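Local coordinates for MutT/nudix family protein (Enterococcus faecalis, PDB 2FML), which is of unknown function but combines a Nudix hydrolase-type domain with an NrtR-like winged helix, and so probably acts as a nucleotide-responsive, DNA-binding regulator, at residues 54-59 with 225-230; 115-118 with 122-125; 149-154 with 192-197. All coordinates share one frame; numbering follows the deposited sequence.

Contact 1 of 3, residues 54-59 with 225-230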
loop_
_atom_site.group_PDB
_atom_site.type_symbol
_atom_site.label_atom_id
_atom_site.label_comp_id
_atom_site.label_asym_id
_atom_site.label_seq_id
_atom_site.Cartn_x
_atom_site.Cartn_y
_atom_site.Cartn_z
ATOM N N ASP A 54 -18.600 -24.052 5.703
ATOM C CA ASP A 54 -18.293 -22.837 6.485
ATOM C C ASP A 54 -16.768 -22.625 6.585
ATOM O O ASP A 54 -16.227 -22.381 7.656
ATOM C CB ASP A 54 -19.004 -22.848 7.867
ATOM C CG ASP A 54 -19.293 -21.432 8.415
ATOM O OD1 ASP A 54 -18.830 -20.422 7.830
ATOM O OD2 ASP A 54 -19.999 -21.307 9.438
ATOM N N GLN A 55 -16.078 -22.690 5.449
ATOM C CA GLN A 55 -14.611 -22.757 5.442
ATOM C C GLN A 55 -14.075 -21.603 4.630
ATOM O O GLN A 55 -14.408 -21.503 3.464
ATOM C CB GLN A 55 -14.091 -24.092 4.857
ATOM C CG GLN A 55 -13.483 -25.130 5.864
ATOM C CD GLN A 55 -13.852 -26.669 5.548
ATOM O OE1 GLN A 55 -13.724 -27.141 4.400
ATOM N NE2 GLN A 55 -14.303 -27.425 6.592
ATOM N N LEU A 56 -13.286 -20.727 5.266
ATOM C CA LEU A 56 -12.414 -19.821 4.544
ATOM C C LEU A 56 -11.265 -20.648 3.974
ATOM O O LEU A 56 -10.762 -21.558 4.623
ATOM C CB LEU A 56 -11.823 -18.760 5.447
ATOM C CG LEU A 56 -12.670 -17.653 6.069
ATOM C CD1 LEU A 56 -11.737 -16.818 7.002
ATOM C CD2 LEU A 56 -13.313 -16.745 5.040
ATOM N N LYS A 57 -10.870 -20.365 2.745
ATOM C CA LYS A 57 -9.712 -21.041 2.177
ATOM C C LYS A 57 -8.766 -20.005 1.566
ATOM O O LYS A 57 -9.168 -18.890 1.242
ATOM C CB LYS A 57 -10.123 -22.114 1.153
ATOM C CG LYS A 57 -11.245 -23.032 1.568
ATOM C CD LYS A 57 -11.140 -24.391 0.923
ATOM C CE LYS A 57 -12.384 -25.212 1.201
ATOM N NZ LYS A 57 -12.466 -26.565 0.527
ATOM N N VAL A 58 -7.494 -20.374 1.445
ATOM C CA VAL A 58 -6.492 -19.516 0.846
ATOM C C VAL A 58 -5.664 -20.374 -0.138
ATOM O O VAL A 58 -5.386 -21.536 0.155
ATOM C CB VAL A 58 -5.594 -18.859 1.932
ATOM C CG1 VAL A 58 -4.876 -19.944 2.779
ATOM C CG2 VAL A 58 -4.581 -17.834 1.263
ATOM N N LEU A 59 -5.345 -19.833 -1.311
ATOM C CA LEU A 59 -4.637 -20.614 -2.315
ATOM C C LEU A 59 -3.113 -20.572 -2.044
ATOM O O LEU A 59 -2.563 -19.477 -1.845
ATOM C CB LEU A 59 -4.946 -20.089 -3.723
ATOM C CG LEU A 59 -4.446 -20.893 -4.909
ATOM C CD1 LEU A 59 -5.086 -20.391 -6.154
ATOM C CD2 LEU A 59 -2.918 -20.686 -4.979
ATOM N N ALA A 225 -17.652 -13.997 11.346
ATOM C CA ALA A 225 -17.217 -14.783 12.502
ATOM C C ALA A 225 -15.950 -15.623 12.185
ATOM O O ALA A 225 -15.111 -15.815 13.071
ATOM C CB ALA A 225 -18.359 -15.642 13.060
ATOM N N LYS A 226 -15.830 -16.128 10.949
ATOM C CA LYS A 226 -14.600 -16.851 10.523
ATOM C C LYS A 226 -13.342 -15.945 10.626
ATOM O O LYS A 226 -12.264 -16.408 11.009
ATOM C CB LYS A 226 -14.676 -17.475 9.089
ATOM C CG LYS A 226 -15.640 -18.684 8.858
ATOM C CD LYS A 226 -16.009 -19.461 10.112
ATOM C CE LYS A 226 -15.217 -20.736 10.350
ATOM N NZ LYS A 226 -15.935 -21.682 11.342
ATOM N N PHE A 227 -13.491 -14.664 10.276
ATOM C CA PHE A 227 -12.403 -13.687 10.483
ATOM C C PHE A 227 -12.208 -13.261 11.949
ATOM O O PHE A 227 -11.071 -13.004 12.374
ATOM C CB PHE A 227 -12.559 -12.488 9.555
ATOM C CG PHE A 227 -12.210 -12.800 8.135
ATOM C CD1 PHE A 227 -10.859 -12.887 7.728
ATOM C CD2 PHE A 227 -13.206 -13.030 7.210
ATOM C CE1 PHE A 227 -10.502 -13.184 6.415
ATOM C CE2 PHE A 227 -12.883 -13.293 5.900
ATOM C CZ PHE A 227 -11.528 -13.401 5.484
ATOM N N LEU A 228 -13.305 -13.214 12.704
ATOM C CA LEU A 228 -13.286 -12.824 14.121
ATOM C C LEU A 228 -12.820 -13.967 14.984
ATOM O O LEU A 228 -12.201 -13.752 16.006
ATOM C CB LEU A 228 -14.664 -12.282 14.565
ATOM C CG LEU A 228 -14.947 -10.884 13.970
ATOM C CD1 LEU A 228 -16.398 -10.437 14.068
ATOM C CD2 LEU A 228 -14.017 -9.811 14.533
ATOM N N GLY A 229 -13.095 -15.193 14.540
ATOM C CA GLY A 229 -12.702 -16.404 15.257
ATOM C C GLY A 229 -13.696 -16.714 16.352
ATOM O O GLY A 229 -13.354 -17.314 17.352
ATOM N N VAL A 230 -14.936 -16.285 16.145
ATOM C CA VAL A 230 -16.030 -16.516 17.065
ATOM C C VAL A 230 -17.152 -17.364 16.378
ATOM O O VAL A 230 -17.176 -17.549 15.165
ATOM C CB VAL A 230 -16.628 -15.162 17.584
ATOM C CG1 VAL A 230 -15.568 -14.286 18.244
ATOM C CG2 VAL A 230 -17.314 -14.411 16.453
#

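Contact 2 of 3, residues 115-118 with 122-125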
loop_
_atom_site.group_PDB
_atom_site.type_symbol
_atom_site.label_atom_id
_atom_site.label_comp_id
_atom_site.label_asym_id
_atom_site.label_seq_id
_atom_site.Cartn_x
_atom_site.Cartn_y
_atom_site.Cartn_z
ATOM N N PRO A 115 15.437 -6.042 3.506
ATOM C CA PRO A 115 16.580 -6.234 2.602
ATOM C C PRO A 115 17.030 -7.683 2.403
ATOM O O PRO A 115 17.721 -7.985 1.422
ATOM C CB PRO A 115 17.692 -5.392 3.268
ATOM C CG PRO A 115 16.978 -4.366 4.084
ATOM C CD PRO A 115 15.736 -5.082 4.590
ATOM N N ASP A 116 16.638 -8.586 3.302
ATOM C CA ASP A 116 16.998 -9.985 3.169
ATOM C C ASP A 116 15.808 -10.945 3.124
ATOM O O ASP A 116 15.986 -12.137 3.477
ATOM C CB ASP A 116 17.891 -10.393 4.356
ATOM C CG ASP A 116 17.197 -10.122 5.704
ATOM O OD1 ASP A 116 16.034 -9.583 5.700
ATOM O OD2 ASP A 116 17.803 -10.418 6.750
ATOM N N ARG A 117 14.627 -10.463 2.710
ATOM C CA ARG A 117 13.482 -11.329 2.567
ATOM C C ARG A 117 13.638 -12.445 1.470
ATOM O O ARG A 117 12.951 -13.443 1.535
ATOM C CB ARG A 117 12.201 -10.485 2.260
ATOM C CG ARG A 117 12.246 -9.664 0.958
ATOM C CD ARG A 117 10.942 -8.920 0.800
ATOM N NE ARG A 117 9.911 -9.908 0.556
ATOM C CZ ARG A 117 9.769 -10.583 -0.584
ATOM N NH1 ARG A 117 10.576 -10.334 -1.626
ATOM N NH2 ARG A 117 8.861 -11.547 -0.666
ATOM N N ASP A 118 14.521 -12.254 0.471
ATOM C CA ASP A 118 14.704 -13.269 -0.598
ATOM C C ASP A 118 16.173 -13.670 -0.640
ATOM O O ASP A 118 17.025 -12.811 -0.778
ATOM C CB ASP A 118 14.213 -12.666 -1.955
ATOM C CG ASP A 118 14.001 -13.701 -3.065
ATOM O OD1 ASP A 118 14.860 -14.546 -3.334
ATOM O OD2 ASP A 118 12.965 -13.645 -3.729
ATOM N N TRP A 122 18.558 -8.501 -3.451
ATOM C CA TRP A 122 17.553 -7.457 -3.327
ATOM C C TRP A 122 16.288 -7.668 -4.186
ATOM O O TRP A 122 16.274 -7.451 -5.411
ATOM C CB TRP A 122 18.213 -6.140 -3.665
ATOM C CG TRP A 122 17.459 -4.861 -3.115
ATOM C CD1 TRP A 122 16.436 -4.792 -2.224
ATOM C CD2 TRP A 122 17.763 -3.524 -3.514
ATOM N NE1 TRP A 122 16.084 -3.461 -2.028
ATOM C CE2 TRP A 122 16.906 -2.670 -2.792
ATOM C CE3 TRP A 122 18.723 -2.966 -4.441
ATOM C CZ2 TRP A 122 16.928 -1.282 -2.950
ATOM C CZ3 TRP A 122 18.783 -1.566 -4.550
ATOM C CH2 TRP A 122 17.873 -0.752 -3.821
ATOM N N VAL A 123 15.239 -8.104 -3.511
ATOM C CA VAL A 123 13.954 -8.436 -4.156
ATOM C C VAL A 123 12.833 -7.797 -3.363
ATOM O O VAL A 123 12.716 -7.992 -2.145
ATOM C CB VAL A 123 13.706 -9.971 -4.341
ATOM C CG1 VAL A 123 12.410 -10.237 -5.158
ATOM C CG2 VAL A 123 14.917 -10.663 -5.029
ATOM N N VAL A 124 12.020 -6.985 -4.061
ATOM C CA VAL A 124 10.895 -6.275 -3.405
ATOM C C VAL A 124 9.589 -6.792 -4.028
ATOM O O VAL A 124 9.469 -6.951 -5.234
ATOM C CB VAL A 124 11.035 -4.694 -3.536
ATOM C CG1 VAL A 124 9.796 -3.876 -2.894
ATOM C CG2 VAL A 124 12.317 -4.265 -2.865
ATOM N N THR A 125 8.610 -7.039 -3.169
ATOM C CA THR A 125 7.374 -7.548 -3.626
ATOM C C THR A 125 6.178 -6.601 -3.340
ATOM O O THR A 125 6.097 -5.982 -2.325
ATOM C CB THR A 125 7.213 -8.976 -3.107
ATOM O OG1 THR A 125 6.362 -9.707 -3.989
ATOM C CG2 THR A 125 6.612 -9.024 -1.661
#

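Contact 3 of 3, residues 149-154 with 192-197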
loop_
_atom_site.group_PDB
_atom_site.type_symbol
_atom_site.label_atom_id
_atom_site.label_comp_id
_atom_site.label_asym_id
_atom_site.label_seq_id
_atom_site.Cartn_x
_atom_site.Cartn_y
_atom_site.Cartn_z
ATOM N N PHE A 149 -6.073 -24.117 0.536
ATOM C CA PHE A 149 -5.843 -24.535 1.904
ATOM C C PHE A 149 -6.982 -24.048 2.780
ATOM O O PHE A 149 -7.426 -22.914 2.681
ATOM C CB PHE A 149 -4.509 -23.971 2.424
ATOM C CG PHE A 149 -3.300 -24.851 2.114
ATOM C CD1 PHE A 149 -2.934 -25.128 0.794
ATOM C CD2 PHE A 149 -2.488 -25.337 3.160
ATOM C CE1 PHE A 149 -1.843 -25.943 0.509
ATOM C CE2 PHE A 149 -1.348 -26.147 2.899
ATOM C CZ PHE A 149 -1.057 -26.467 1.572
ATOM N N ASN A 150 -7.440 -24.910 3.655
ATOM C CA ASN A 150 -8.331 -24.500 4.712
ATOM C C ASN A 150 -7.701 -23.453 5.608
ATOM O O ASN A 150 -6.607 -23.652 6.137
ATOM C CB ASN A 150 -8.588 -25.708 5.586
ATOM C CG ASN A 150 -10.017 -25.936 5.798
ATOM O OD1 ASN A 150 -10.590 -26.886 5.220
ATOM N ND2 ASN A 150 -10.667 -25.025 6.568
ATOM N N LEU A 151 -8.394 -22.356 5.816
ATOM C CA LEU A 151 -7.894 -21.311 6.692
ATOM C C LEU A 151 -8.834 -21.106 7.922
ATOM O O LEU A 151 -10.006 -20.730 7.791
ATOM C CB LEU A 151 -7.714 -20.039 5.864
ATOM C CG LEU A 151 -7.758 -18.729 6.652
ATOM C CD1 LEU A 151 -6.502 -18.491 7.531
ATOM C CD2 LEU A 151 -7.981 -17.578 5.664
ATOM N N GLU A 152 -8.312 -21.316 9.119
ATOM C CA GLU A 152 -9.119 -21.222 10.330
ATOM C C GLU A 152 -8.438 -20.355 11.397
ATOM O O GLU A 152 -7.225 -20.511 11.667
ATOM C CB GLU A 152 -9.379 -22.634 10.839
ATOM C CG GLU A 152 -10.190 -22.717 12.048
ATOM C CD GLU A 152 -11.241 -23.793 11.965
ATOM O OE1 GLU A 152 -10.896 -24.949 11.594
ATOM O OE2 GLU A 152 -12.423 -23.492 12.289
ATOM N N ARG A 153 -9.209 -19.442 11.994
ATOM C CA ARG A 153 -8.761 -18.669 13.157
ATOM C C ARG A 153 -9.045 -19.325 14.532
ATOM O O ARG A 153 -10.189 -19.716 14.844
ATOM C CB ARG A 153 -9.346 -17.270 13.157
ATOM C CG ARG A 153 -8.712 -16.446 14.267
ATOM C CD ARG A 153 -9.247 -15.057 14.257
ATOM N NE ARG A 153 -8.725 -14.247 15.353
ATOM C CZ ARG A 153 -8.806 -12.920 15.420
ATOM N NH1 ARG A 153 -9.410 -12.207 14.473
ATOM N NH2 ARG A 153 -8.266 -12.295 16.445
ATOM N N HIS A 154 -7.992 -19.433 15.339
ATOM C CA HIS A 154 -8.098 -19.907 16.722
ATOM C C HIS A 154 -7.428 -18.877 17.625
ATOM O O HIS A 154 -6.222 -18.949 17.847
ATOM C CB HIS A 154 -7.411 -21.278 16.884
ATOM C CG HIS A 154 -8.046 -22.369 16.078
ATOM N ND1 HIS A 154 -7.493 -22.846 14.907
ATOM C CD2 HIS A 154 -9.205 -23.052 16.251
ATOM C CE1 HIS A 154 -8.265 -23.799 14.409
ATOM N NE2 HIS A 154 -9.321 -23.930 15.193
ATOM N N LYS A 192 -0.668 -10.149 7.183
ATOM C CA LYS A 192 -1.076 -8.781 6.723
ATOM C C LYS A 192 -2.451 -8.789 6.038
ATOM O O LYS A 192 -3.295 -7.943 6.329
ATOM C CB LYS A 192 -0.011 -8.126 5.831
ATOM C CG LYS A 192 -0.177 -6.606 5.468
ATOM C CD LYS A 192 0.318 -5.570 6.556
ATOM C CE LYS A 192 1.800 -5.535 6.864
ATOM N NZ LYS A 192 2.119 -4.328 7.852
ATOM N N ALA A 193 -2.665 -9.754 5.152
ATOM C CA ALA A 193 -3.941 -9.916 4.434
ATOM C C ALA A 193 -5.079 -10.225 5.379
ATOM O O ALA A 193 -6.200 -9.643 5.238
ATOM C CB ALA A 193 -3.823 -11.017 3.329
ATOM N N PHE A 194 -4.823 -11.115 6.357
ATOM C CA PHE A 194 -5.880 -11.532 7.266
ATOM C C PHE A 194 -6.320 -10.366 8.167
ATOM O O PHE A 194 -7.528 -10.126 8.349
ATOM C CB PHE A 194 -5.440 -12.767 8.092
ATOM C CG PHE A 194 -6.554 -13.397 8.853
ATOM C CD1 PHE A 194 -7.309 -14.390 8.283
ATOM C CD2 PHE A 194 -6.892 -12.942 10.138
ATOM C CE1 PHE A 194 -8.392 -14.953 9.004
ATOM C CE2 PHE A 194 -7.991 -13.473 10.854
ATOM C CZ PHE A 194 -8.726 -14.496 10.274
ATOM N N ASN A 195 -5.332 -9.673 8.741
ATOM C CA ASN A 195 -5.565 -8.521 9.628
ATOM C C ASN A 195 -6.190 -7.326 8.851
ATOM O O ASN A 195 -6.971 -6.562 9.414
ATOM C CB ASN A 195 -4.230 -8.131 10.304
ATOM C CG ASN A 195 -3.865 -9.088 11.411
ATOM O OD1 ASN A 195 -4.755 -9.740 11.957
ATOM N ND2 ASN A 195 -2.583 -9.195 11.757
ATOM N N ARG A 196 -5.850 -7.188 7.564
ATOM C CA ARG A 196 -6.395 -6.108 6.745
ATOM C C ARG A 196 -7.901 -6.268 6.580
ATOM O O ARG A 196 -8.635 -5.283 6.643
ATOM C CB ARG A 196 -5.700 -6.016 5.361
ATOM C CG ARG A 196 -6.352 -4.985 4.371
ATOM C CD ARG A 196 -5.977 -3.547 4.752
ATOM N NE ARG A 196 -4.587 -3.501 5.279
ATOM C CZ ARG A 196 -3.503 -3.187 4.596
ATOM N NH1 ARG A 196 -3.595 -2.847 3.306
ATOM N NH2 ARG A 196 -2.321 -3.192 5.218
ATOM N N VAL A 197 -8.344 -7.499 6.358
ATOM C CA VAL A 197 -9.781 -7.829 6.282
ATOM C C VAL A 197 -10.551 -7.553 7.627
ATOM O O VAL A 197 -11.564 -6.826 7.639
ATOM C CB VAL A 197 -10.005 -9.306 5.805
ATOM C CG1 VAL A 197 -11.511 -9.665 5.819
ATOM C CG2 VAL A 197 -9.344 -9.570 4.428
#

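Contact 1 of 3, residues 54-59 with 225-230
Leu-56 fills the angle between Lys-226 and Phe-227, two consecutive residues on the last turn of helix 217-228. With its CG beside the backbone N (chi1 -69°) and the chain then extended, the leucine reaches off its strand toward the helix. Its branches divide the work. CD1 sits over the centre of the Phe-227 ring, 3.7 Å from CD1 to the ring centroid and 10° off the normal, a CH-pi contact made squarely on the face. CD2 comes to the same ring at its far end, 3.6 Å from Phe-227 CE2. The two side chains cross at roughly a right angle.

On its other flank Leu-56 slides past the foot of Lys-226, whose CB lies 3.6 Å from Leu-56 CG. The lysine runs antiparallel to the leucine, then bends at chi2 and chi3 and lies against Asp-54. Its CE comes within 3.3 Å of Asp-54 O, while its CD is 3.8 Å from Asp-54 OD1. The ammonium does not close a salt bridge: Lys-226 NZ stands 4.5 Å from Asp-54 OD2, so at most a long-range attraction is likely. Asp-54 OD1 is instead hydrogen-bonded to Tyr-49 OH, which holds the carboxylate on its own hairpin. Phe-194 of helix 186-200 also meets the Phe-227 ring, the planes at about 40°.

Gly-229, with positive phi, ends the helix just beyond, and Ala-225 O accepts from both Gly-229 N and Val-230 N. At the strand end, Asp-54 and Gln-55 together face Asn-50, forming a G1 beta bulge where the hairpin of strands 39-50 and 55-63 turns. The whole is an interdomain joint: the start of strand 55-63 in the Nudix sheet set against the C-terminal turn of an NrtR-type winged-helix domain's helix.

Contact 2 of 3, residues 115-118 with 122-125
The guanidinium of Arg-117 has the methyl CG2 of Thr-125 over one face and the carbonyl oxygen of Val-123 at its edge. CG2 rides 3.5 Å above the plane, displaced toward the rim on the NH2 side. Both residues belong to strand 123-131, and Arg-117 to the loop that leads into it from strand 106-112: an antiparallel hairpin of the Nudix fold, whose long connection folds back over its own returning strand.

Arg-117 reaches the strand by a bent path. CG is wedged between backbone N and carbonyl carbon (chi1 61°), and a second bend at chi3 brings the flat end round toward Thr-125, across which it passes at about a right angle. The charged group is well supplied with partners: NE makes a salt bridge to Asp-185, which helps fix its rotation, and NH1 also bonds to a bound glycerol, probably from the crystallisation liquor.

Asp-118 meets Val-123 through carbon. Asp-118 CB lies 3.6 Å from Val-123 CB, and the two side chains cross at a slant, with Val-123 CG2 3.7 Å from Asp-118 CG. The carboxylate atom OD2 turns to Arg-120, in a salt bridge, and to the same glycerol, so polar partners adjoin this apolar touch. On the strand, Thr-125 OG1 is bonded to Asp-43 and Thr-41, leaving the methyl to meet the arginine.

A single hydrogen bond joins the segments: Arg-117 NH1 to Val-123 O, 3.2 Å and fairly straight at 160°, with the oxygen almost in the guanidinium plane but the nitrogen 69° out of the carbonyl plane.

Contact 3 of 3, residues 149-154 with 192-197
Within 192-197 it is Phe-194 that meets segment 149-154, through Leu-151 and Arg-153, two residues apart on the same side of the strand. Lys-192 and Ala-193 lie well inside helix 186-200, their carbonyls accepting from Arg-196 N and Val-197 N.

Next comes Phe-194 itself. Its ring is carried toward the sheet with CG anti to the backbone N (chi1 -169°). Leu-151 approaches from one edge, CD2 lying near the ring plane at 4.2 Å from Phe-194 CD1. At the far end of the ring the aliphatic part of Arg-153 passes at a slant: its CB is 4.0 Å from Phe-194 CZ, and its CD the same distance from Phe-194 CE2. The guanidinium is not stacked on the aromatic, since the two planes stand 74° apart, and NH1 only comes to 4.1 Å from Phe-194 CE2. Arg-153 is extended from CG to NE, which takes its head past the phenyl ring to backbone carbonyls: NE is bonded to Gly-155 O and NH1 to Phe-227 O in helix 217-228. The arginine thus runs from the sheet to a helix of the winged-helix region, with Phe-194 flanking its methylene groups.

One residue on, Asn-195 turns to the chain leading into this helix, where its ND2 is bonded to Leu-171 O. Arg-196 NH1 then bonds Leu-109 O, and Val-197 packs on Val-207. This is helix-on-sheet packing, as in the alpha/beta/alpha sandwich of Nudix proteins, here with helix 186-200 laid against strand 143-154 of the mixed sheet.

Overall arrangement
After two N-terminal helices and strand 39-50 the chain reaches strand 55-63, where contact 1 opens; it closes at helix 217-228, so both other contacts nest within its loop. Contact 2 closes a three-residue loop within the connection from strand 106-112 to strand 123-131, about 30 Å from contact 1 centre to centre and on the opposite side of the chain's centre. Contact 3 follows in series, running from strand 143-154 to helix 186-200. Its strand neighbours 55-63, joined to it by backbone hydrogen bonds between Leu-56 and Leu-151 and between Val-58 and Phe-149. Contacts 1 and 3 therefore bind two successive helices to one end of the sheet, contact 2 a loop at the other.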